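Local coordinates for uncharacterized protein (Leishmania major, PDB 2B4W) that is of unknown function but has the look of a five-bladed beta-propeller, possibly related to glycoside-processing enzymes, at residues G112-G117 with D168-E173; D278-V283 with E288-I293. One frame throughout, in Å; residues are numbered along the deposited sequence.

Contact 1: G112-G117 with D168-E173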
ATOM      1  N   GLY A 112       1.688   9.905   9.924  1.00 27.37           N
ATOM      2  CA  GLY A 112       1.226   8.521   9.836  1.00 28.56           C
ATOM      3  C   GLY A 112       0.650   8.141  11.207  1.00 27.30           C
ATOM      4  O   GLY A 112       1.431   8.109  12.159  1.00 34.53           O
ATOM      5  N   TYR A 113      -0.642   7.887  11.294  1.00 29.13           N
ATOM      6  CA  TYR A 113      -1.390   7.450  12.456  1.00 31.26           C
ATOM      7  C   TYR A 113      -1.617   5.932  12.449  1.00 41.59           C
ATOM      8  O   TYR A 113      -1.978   5.396  11.395  1.00 32.89           O
ATOM      9  CB  TYR A 113      -2.771   8.098  12.531  1.00 30.23           C
ATOM     10  CG  TYR A 113      -2.928   9.400  13.256  1.00 31.79           C
ATOM     11  CD1 TYR A 113      -1.881  10.293  13.446  1.00 32.71           C
ATOM     12  CD2 TYR A 113      -4.187   9.730  13.755  1.00 43.26           C
ATOM     13  CE1 TYR A 113      -2.089  11.483  14.121  1.00 40.41           C
ATOM     14  CE2 TYR A 113      -4.400  10.917  14.429  1.00 45.40           C
ATOM     15  CZ  TYR A 113      -3.341  11.785  14.606  1.00 47.21           C
ATOM     16  OH  TYR A 113      -3.578  12.963  15.279  1.00 47.70           O
ATOM     17  N   PHE A 114      -1.427   5.299  13.602  1.00 31.49           N
ATOM     18  CA  PHE A 114      -1.500   3.851  13.762  1.00 25.43           C
ATOM     19  C   PHE A 114      -2.514   3.487  14.847  1.00 28.55           C
ATOM     20  O   PHE A 114      -2.542   4.111  15.906  1.00 26.40           O
ATOM     21  CB  PHE A 114      -0.150   3.221  14.126  1.00 23.06           C
ATOM     22  CG  PHE A 114       0.843   3.162  12.979  1.00 35.15           C
ATOM     23  CD1 PHE A 114       1.635   4.256  12.673  1.00 30.73           C
ATOM     24  CD2 PHE A 114       0.956   1.995  12.238  1.00 37.75           C
ATOM     25  CE1 PHE A 114       2.532   4.185  11.627  1.00 31.52           C
ATOM     26  CE2 PHE A 114       1.865   1.920  11.201  1.00 31.10           C
ATOM     27  CZ  PHE A 114       2.632   3.016  10.892  1.00 16.13           C
ATOM     28  N   TYR A 115      -3.305   2.486  14.543  1.00 19.61           N
ATOM     29  CA  TYR A 115      -4.412   1.932  15.285  1.00 24.06           C
ATOM     30  C   TYR A 115      -4.227   0.416  15.349  1.00 28.06           C
ATOM     31  O   TYR A 115      -3.674  -0.173  14.413  1.00 23.29           O
ATOM     32  CB  TYR A 115      -5.783   2.189  14.660  1.00 19.79           C
ATOM     33  CG  TYR A 115      -6.074   3.625  14.327  1.00 21.56           C
ATOM     34  CD1 TYR A 115      -5.379   4.241  13.298  1.00 23.89           C
ATOM     35  CD2 TYR A 115      -7.025   4.354  15.029  1.00 32.78           C
ATOM     36  CE1 TYR A 115      -5.620   5.555  12.969  1.00 33.01           C
ATOM     37  CE2 TYR A 115      -7.277   5.683  14.710  1.00 32.81           C
ATOM     38  CZ  TYR A 115      -6.566   6.265  13.677  1.00 41.85           C
ATOM     39  OH  TYR A 115      -6.775   7.576  13.311  1.00 53.32           O
ATOM     40  N   ARG A 116      -4.703  -0.166  16.432  1.00 27.73           N
ATOM     41  CA  ARG A 116      -4.601  -1.626  16.553  1.00 21.17           C
ATOM     42  C   ARG A 116      -5.949  -2.192  16.974  1.00 26.28           C
ATOM     43  O   ARG A 116      -6.801  -1.505  17.549  1.00 20.68           O
ATOM     44  CB  ARG A 116      -3.509  -2.034  17.534  1.00 25.55           C
ATOM     45  CG  ARG A 116      -3.727  -1.529  18.953  1.00 30.18           C
ATOM     46  CD  ARG A 116      -2.434  -1.652  19.763  1.00 28.60           C
ATOM     47  NE  ARG A 116      -2.228  -3.044  20.162  1.00 34.65           N
ATOM     48  CZ  ARG A 116      -1.079  -3.595  20.530  1.00 47.89           C
ATOM     49  NH1 ARG A 116       0.039  -2.882  20.576  1.00 42.43           N
ATOM     50  NH2 ARG A 116      -1.056  -4.884  20.860  1.00 46.48           N
ATOM     51  N   GLY A 117      -6.148  -3.466  16.659  1.00 25.63           N
ATOM     52  CA  GLY A 117      -7.373  -4.113  17.070  1.00 24.29           C
ATOM     53  C   GLY A 117      -7.882  -5.141  16.077  1.00 27.23           C
ATOM     54  O   GLY A 117      -7.134  -5.925  15.498  1.00 27.35           O
ATOM     55  N   ASP A 168       4.976  -2.077  20.294  1.00 25.52           N
ATOM     56  CA  ASP A 168       5.105  -1.261  21.475  1.00 32.47           C
ATOM     57  C   ASP A 168       6.261  -0.279  21.404  1.00 36.77           C
ATOM     58  O   ASP A 168       6.350   0.609  22.251  1.00 29.85           O
ATOM     59  CB  ASP A 168       5.336  -2.138  22.712  1.00 30.36           C
ATOM     60  CG  ASP A 168       4.167  -3.058  22.968  1.00 32.16           C
ATOM     61  OD1 ASP A 168       3.021  -2.566  22.951  1.00 46.36           O
ATOM     62  OD2 ASP A 168       4.415  -4.268  23.169  1.00 71.41           O
ATOM     63  N   GLU A 169       7.149  -0.427  20.428  1.00 30.14           N
ATOM     64  CA  GLU A 169       8.276   0.495  20.380  1.00 24.17           C
ATOM     65  C   GLU A 169       8.133   1.504  19.244  1.00 17.58           C
ATOM     66  O   GLU A 169       8.939   2.403  19.103  1.00 21.89           O
ATOM     67  CB  GLU A 169       9.578  -0.272  20.171  1.00 25.52           C
ATOM     68  CG  GLU A 169       9.851  -1.281  21.285  1.00 23.20           C
ATOM     69  CD  GLU A 169      11.289  -1.753  21.157  1.00 28.15           C
ATOM     70  OE1 GLU A 169      11.786  -1.712  20.009  1.00 29.79           O
ATOM     71  OE2 GLU A 169      11.863  -2.130  22.196  1.00 27.71           O
ATOM     72  N   LEU A 170       7.102   1.268  18.445  1.00 27.30           N
ATOM     73  CA  LEU A 170       6.783   2.110  17.315  1.00 22.99           C
ATOM     74  C   LEU A 170       6.339   3.500  17.790  1.00 26.77           C
ATOM     75  O   LEU A 170       5.485   3.582  18.670  1.00 29.66           O
ATOM     76  CB  LEU A 170       5.668   1.463  16.497  1.00 19.66           C
ATOM     77  CG  LEU A 170       5.500   2.021  15.085  1.00 20.56           C
ATOM     78  CD1 LEU A 170       6.684   1.640  14.224  1.00 24.16           C
ATOM     79  CD2 LEU A 170       4.216   1.511  14.462  1.00 21.33           C
ATOM     80  N   GLY A 171       6.918   4.525  17.196  1.00 30.81           N
ATOM     81  CA  GLY A 171       6.678   5.933  17.494  1.00 24.96           C
ATOM     82  C   GLY A 171       7.597   6.818  16.657  1.00 29.56           C
ATOM     83  O   GLY A 171       8.453   6.287  15.939  1.00 25.83           O
ATOM     84  N   ALA A 172       7.404   8.130  16.734  1.00 33.23           N
ATOM     85  CA  ALA A 172       7.943   9.105  15.788  1.00 32.40           C
ATOM     86  C   ALA A 172       9.459   9.144  15.764  1.00 32.56           C
ATOM     87  O   ALA A 172      10.101   9.230  14.714  1.00 35.08           O
ATOM     88  CB  ALA A 172       7.373  10.491  16.097  1.00 40.19           C
ATOM     89  N   GLU A 173      10.081   9.063  16.942  1.00 38.69           N
ATOM     90  CA  GLU A 173      11.534   9.177  16.959  1.00 37.55           C
ATOM     91  C   GLU A 173      12.246   8.009  16.302  1.00 35.08           C
ATOM     92  O   GLU A 173      13.047   8.214  15.386  1.00 40.74           O
ATOM     93  CB  GLU A 173      11.991   9.312  18.417  1.00 40.84           C
ATOM     94  CG  GLU A 173      11.298  10.458  19.136  1.00 60.47           C
ATOM     95  CD  GLU A 173       9.966  10.100  19.754  1.00 71.97           C
ATOM     96  OE1 GLU A 173       9.502   8.944  19.647  1.00 56.36           O
ATOM     97  OE2 GLU A 173       9.359  11.007  20.373  1.00 94.80           O
TER
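Leu170 presses one methyl onto the flat side of the Phe114 ring, and this apolar touch is the inner half of the contact. Leu170 CD2 lies 3.9 Å from the centroid of the Phe114 ring and only 6° off its normal, a CH-pi contact over the middle of one face. The two side chains meet at about a right angle. With chi1 near -163°, CG of Leu170 swings opposite its backbone N, which carries the branch out to the strand. Around the pair, Ile94, Phe125 and Ile135 pack on Phe114, while Leu164 touches Leu170.

The polar half sits nearer the surface. Arg116 NH1 and Asp168 OD1 form a long salt bridge at 3.8 Å; the guanidinium and carboxylate planes are nearly parallel, 15° apart, but the approach is oblique. At this length the link is loose, and the stronger acidic partner of Arg116 is Glu92, which pairs with NH2; Phe125 adds a cation-pi contact. Leu170 O accepts a hydrogen bond from Thr126 OG1, a further tie to the same sheet.

Strand 110-116 is thus joined to the connection between strands 159-164 and 180-181 of the next sheet, the kind of blade-to-blade packing expected in a beta-propeller.

Contact 2: D278-V283 with E288-I293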
ATOM      1  N   ASP A 278      -2.874 -10.989  -7.729  1.00 22.58           N
ATOM      2  CA  ASP A 278      -3.639  -9.797  -8.069  1.00 17.38           C
ATOM      3  C   ASP A 278      -2.992  -8.593  -7.371  1.00 18.58           C
ATOM      4  O   ASP A 278      -2.878  -8.539  -6.148  1.00 19.59           O
ATOM      5  CB  ASP A 278      -5.103  -9.869  -7.665  1.00 12.21           C
ATOM      6  CG  ASP A 278      -5.935 -10.863  -8.432  1.00 18.93           C
ATOM      7  OD1 ASP A 278      -5.779 -10.928  -9.674  1.00 20.98           O
ATOM      8  OD2 ASP A 278      -6.766 -11.544  -7.786  1.00 21.15           O
ATOM      9  N   LEU A 279      -2.582  -7.644  -8.186  1.00 21.28           N
ATOM     10  CA  LEU A 279      -2.140  -6.331  -7.791  1.00 19.30           C
ATOM     11  C   LEU A 279      -3.292  -5.324  -7.800  1.00 19.00           C
ATOM     12  O   LEU A 279      -3.910  -5.080  -8.836  1.00 24.11           O
ATOM     13  CB  LEU A 279      -1.052  -5.881  -8.763  1.00 19.32           C
ATOM     14  CG  LEU A 279      -0.426  -4.515  -8.511  1.00 18.28           C
ATOM     15  CD1 LEU A 279       0.191  -4.464  -7.117  1.00 18.49           C
ATOM     16  CD2 LEU A 279       0.624  -4.237  -9.575  1.00 20.33           C
ATOM     17  N   TYR A 280      -3.543  -4.752  -6.643  1.00 16.33           N
ATOM     18  CA  TYR A 280      -4.465  -3.660  -6.376  1.00 14.37           C
ATOM     19  C   TYR A 280      -3.686  -2.360  -6.282  1.00 18.90           C
ATOM     20  O   TYR A 280      -2.622  -2.266  -5.654  1.00 17.75           O
ATOM     21  CB  TYR A 280      -5.241  -3.939  -5.093  1.00 15.88           C
ATOM     22  CG  TYR A 280      -6.173  -5.127  -5.201  1.00 22.90           C
ATOM     23  CD1 TYR A 280      -5.746  -6.441  -5.100  1.00 15.62           C
ATOM     24  CD2 TYR A 280      -7.524  -4.896  -5.420  1.00 18.83           C
ATOM     25  CE1 TYR A 280      -6.640  -7.501  -5.208  1.00 16.56           C
ATOM     26  CE2 TYR A 280      -8.408  -5.937  -5.526  1.00 26.52           C
ATOM     27  CZ  TYR A 280      -7.971  -7.242  -5.419  1.00 21.53           C
ATOM     28  OH  TYR A 280      -8.912  -8.234  -5.541  1.00 20.35           O
ATOM     29  N   SER A 281      -4.235  -1.343  -6.956  1.00 16.63           N
ATOM     30  CA  SER A 281      -3.555  -0.067  -7.006  1.00 19.51           C
ATOM     31  C   SER A 281      -4.529   1.101  -7.103  1.00 25.92           C
ATOM     32  O   SER A 281      -5.586   0.953  -7.709  1.00 23.91           O
ATOM     33  CB  SER A 281      -2.649   0.009  -8.236  1.00 18.05           C
ATOM     34  OG  SER A 281      -1.712   1.076  -8.140  1.00 25.33           O
ATOM     35  N   GLY A 282      -4.104   2.217  -6.505  1.00 24.28           N
ATOM     36  CA  GLY A 282      -4.781   3.476  -6.812  1.00 25.79           C
ATOM     37  C   GLY A 282      -4.389   3.831  -8.248  1.00 19.91           C
ATOM     38  O   GLY A 282      -3.256   3.571  -8.646  1.00 30.31           O
ATOM     39  N   VAL A 283      -5.327   4.399  -8.982  1.00 24.77           N
ATOM     40  CA  VAL A 283      -5.162   4.760 -10.380  1.00 25.22           C
ATOM     41  C   VAL A 283      -5.481   6.238 -10.608  1.00 23.42           C
ATOM     42  O   VAL A 283      -6.604   6.667 -10.330  1.00 22.55           O
ATOM     43  CB  VAL A 283      -6.076   3.863 -11.236  1.00 24.72           C
ATOM     44  CG1 VAL A 283      -6.017   4.304 -12.688  1.00 45.73           C
ATOM     45  CG2 VAL A 283      -5.693   2.393 -11.084  1.00 21.06           C
ATOM     46  N   GLU A 288      -9.560   2.826  -8.263  1.00 21.13           N
ATOM     47  CA  GLU A 288      -8.799   1.688  -7.745  1.00 20.74           C
ATOM     48  C   GLU A 288      -8.795   0.602  -8.816  1.00 17.23           C
ATOM     49  O   GLU A 288      -9.857   0.249  -9.313  1.00 18.85           O
ATOM     50  CB  GLU A 288      -9.377   1.201  -6.418  1.00 19.95           C
ATOM     51  CG  GLU A 288      -8.585   0.200  -5.614  1.00 21.37           C
ATOM     52  CD  GLU A 288      -7.236   0.608  -5.086  1.00 27.24           C
ATOM     53  OE1 GLU A 288      -6.970   1.825  -4.924  1.00 21.49           O
ATOM     54  OE2 GLU A 288      -6.396  -0.297  -4.792  1.00 17.51           O
ATOM     55  N   GLY A 289      -7.603   0.107  -9.154  1.00 19.83           N
ATOM     56  CA  GLY A 289      -7.535  -0.928 -10.158  1.00 23.97           C
ATOM     57  C   GLY A 289      -6.976  -2.232  -9.611  1.00 29.92           C
ATOM     58  O   GLY A 289      -6.345  -2.302  -8.551  1.00 20.91           O
ATOM     59  N   ARG A 290      -7.220  -3.296 -10.369  1.00 22.23           N
ATOM     60  CA  ARG A 290      -6.629  -4.604 -10.162  1.00 20.24           C
ATOM     61  C   ARG A 290      -6.140  -5.171 -11.502  1.00 27.86           C
ATOM     62  O   ARG A 290      -6.917  -5.229 -12.461  1.00 21.27           O
ATOM     63  CB  ARG A 290      -7.635  -5.563  -9.523  1.00 16.47           C
ATOM     64  CG  ARG A 290      -7.168  -7.011  -9.500  1.00 20.83           C
ATOM     65  CD  ARG A 290      -8.211  -7.966  -9.013  1.00 14.31           C
ATOM     66  NE  ARG A 290      -9.284  -8.290  -9.932  1.00 21.64           N
ATOM     67  CZ  ARG A 290      -9.190  -9.069 -11.007  1.00 21.30           C
ATOM     68  NH1 ARG A 290      -8.069  -9.653 -11.385  1.00 22.34           N
ATOM     69  NH2 ARG A 290     -10.254  -9.294 -11.778  1.00 24.83           N
ATOM     70  N   ILE A 291      -4.879  -5.584 -11.532  1.00 22.43           N
ATOM     71  CA  ILE A 291      -4.297  -6.312 -12.644  1.00 23.51           C
ATOM     72  C   ILE A 291      -3.714  -7.617 -12.077  1.00 24.78           C
ATOM     73  O   ILE A 291      -3.234  -7.593 -10.937  1.00 22.92           O
ATOM     74  CB  ILE A 291      -3.186  -5.584 -13.424  1.00 17.76           C
ATOM     75  CG1 ILE A 291      -2.015  -5.127 -12.568  1.00 14.30           C
ATOM     76  CG2 ILE A 291      -3.822  -4.460 -14.257  1.00 17.77           C
ATOM     77  CD1 ILE A 291      -0.843  -4.430 -13.250  1.00 17.40           C
ATOM     78  N   THR A 292      -3.797  -8.655 -12.890  1.00 19.95           N
ATOM     79  CA  THR A 292      -3.248  -9.985 -12.581  1.00 18.95           C
ATOM     80  C   THR A 292      -1.932 -10.095 -13.341  1.00 21.66           C
ATOM     81  O   THR A 292      -1.894  -9.907 -14.550  1.00 21.49           O
ATOM     82  CB  THR A 292      -4.247 -11.090 -12.937  1.00 23.70           C
ATOM     83  OG1 THR A 292      -5.478 -10.880 -12.221  1.00 23.89           O
ATOM     84  CG2 THR A 292      -3.727 -12.455 -12.526  1.00 24.61           C
ATOM     85  N   ILE A 293      -0.872 -10.375 -12.601  1.00 18.70           N
ATOM     86  CA  ILE A 293       0.509 -10.378 -12.991  1.00 18.14           C
ATOM     87  C   ILE A 293       1.247 -11.580 -12.392  1.00 19.20           C
ATOM     88  O   ILE A 293       0.751 -12.237 -11.486  1.00 18.31           O
ATOM     89  CB  ILE A 293       1.174  -9.067 -12.543  1.00 22.87           C
ATOM     90  CG1 ILE A 293       1.152  -8.803 -11.044  1.00 19.00           C
ATOM     91  CG2 ILE A 293       0.535  -7.879 -13.255  1.00 20.79           C
ATOM     92  CD1 ILE A 293       2.220  -7.834 -10.582  1.00 17.86           C
TER
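The Tyr280 ring carries the aliphatic part of Arg290 over one face: Arg290 CG lies 4.3 Å from the ring centroid, 14° off the normal and displaced toward the rim. The two side chains run alongside each other, and the bend of Arg290 at chi3 (76°) turns its guanidinium out of line with the ring. Thr292 OG1 lies in plane at the edge of that guanidinium without forming a hydrogen bond to it. The carboxylate of Asp278 reaches the guanidinium obliquely.

Asp278 OD1 receives Thr292 OG1 at 2.6 Å, nearly along its C-O axis, and Arg290 NH1 at 3.1 Å in a salt bridge whose hydrogen bond is weak. Arg272 supplies a further salt bridge to OD1. Arg290 in turn pairs through NE with Asp69 and through NH1 with Glu16.

The backbones form an antiparallel hairpin. Leu279 N to Ile291 O (2.8 Å) and Ile291 N to Leu279 O (2.9 Å) make one hydrogen-bonded pair, and Ser281 with Gly289 make the other, with Gly289 N to Ser281 O at 2.6 Å. On the side of the sheet away from Tyr280, Leu279 CD2 packs against Ile291 CD1 at 4.0 Å and also touches Ile293. Glu288 folds its carboxylate back over Ser281 O; Ser267 OG and Cys33 N hydrogen-bond its two oxygens.

The Leu279 face is therefore mostly apolar, with Ser281, bonded to Asn226, as its polar exception, while the Tyr280 face gathers the charges, where buried acids and arginines pair in a network that probably balances much of their charge and limits the freedom of Arg290.

Contact 1 closes before contact 2 opens along the chain, and the two lie on opposite sides of the chain's centre. Their centres are 27 Å apart and their nearest atoms about 17 Å, so neither touches the other. They share no sheet: contact 1 ties the four-stranded sheet of 84-127 to the 3-10 turn and loop that lead from strand 159-164 of the next sheet into helix 172-176, whereas contact 2 is a hairpin within the mixed sheet, where strand 287-293 also pairs with strand 16-23 from near the N-terminus. Contact 1 thus joins successive sheets, while contact 2 belongs to the sheet uniting the chain's two ends, consistent with a closed propeller.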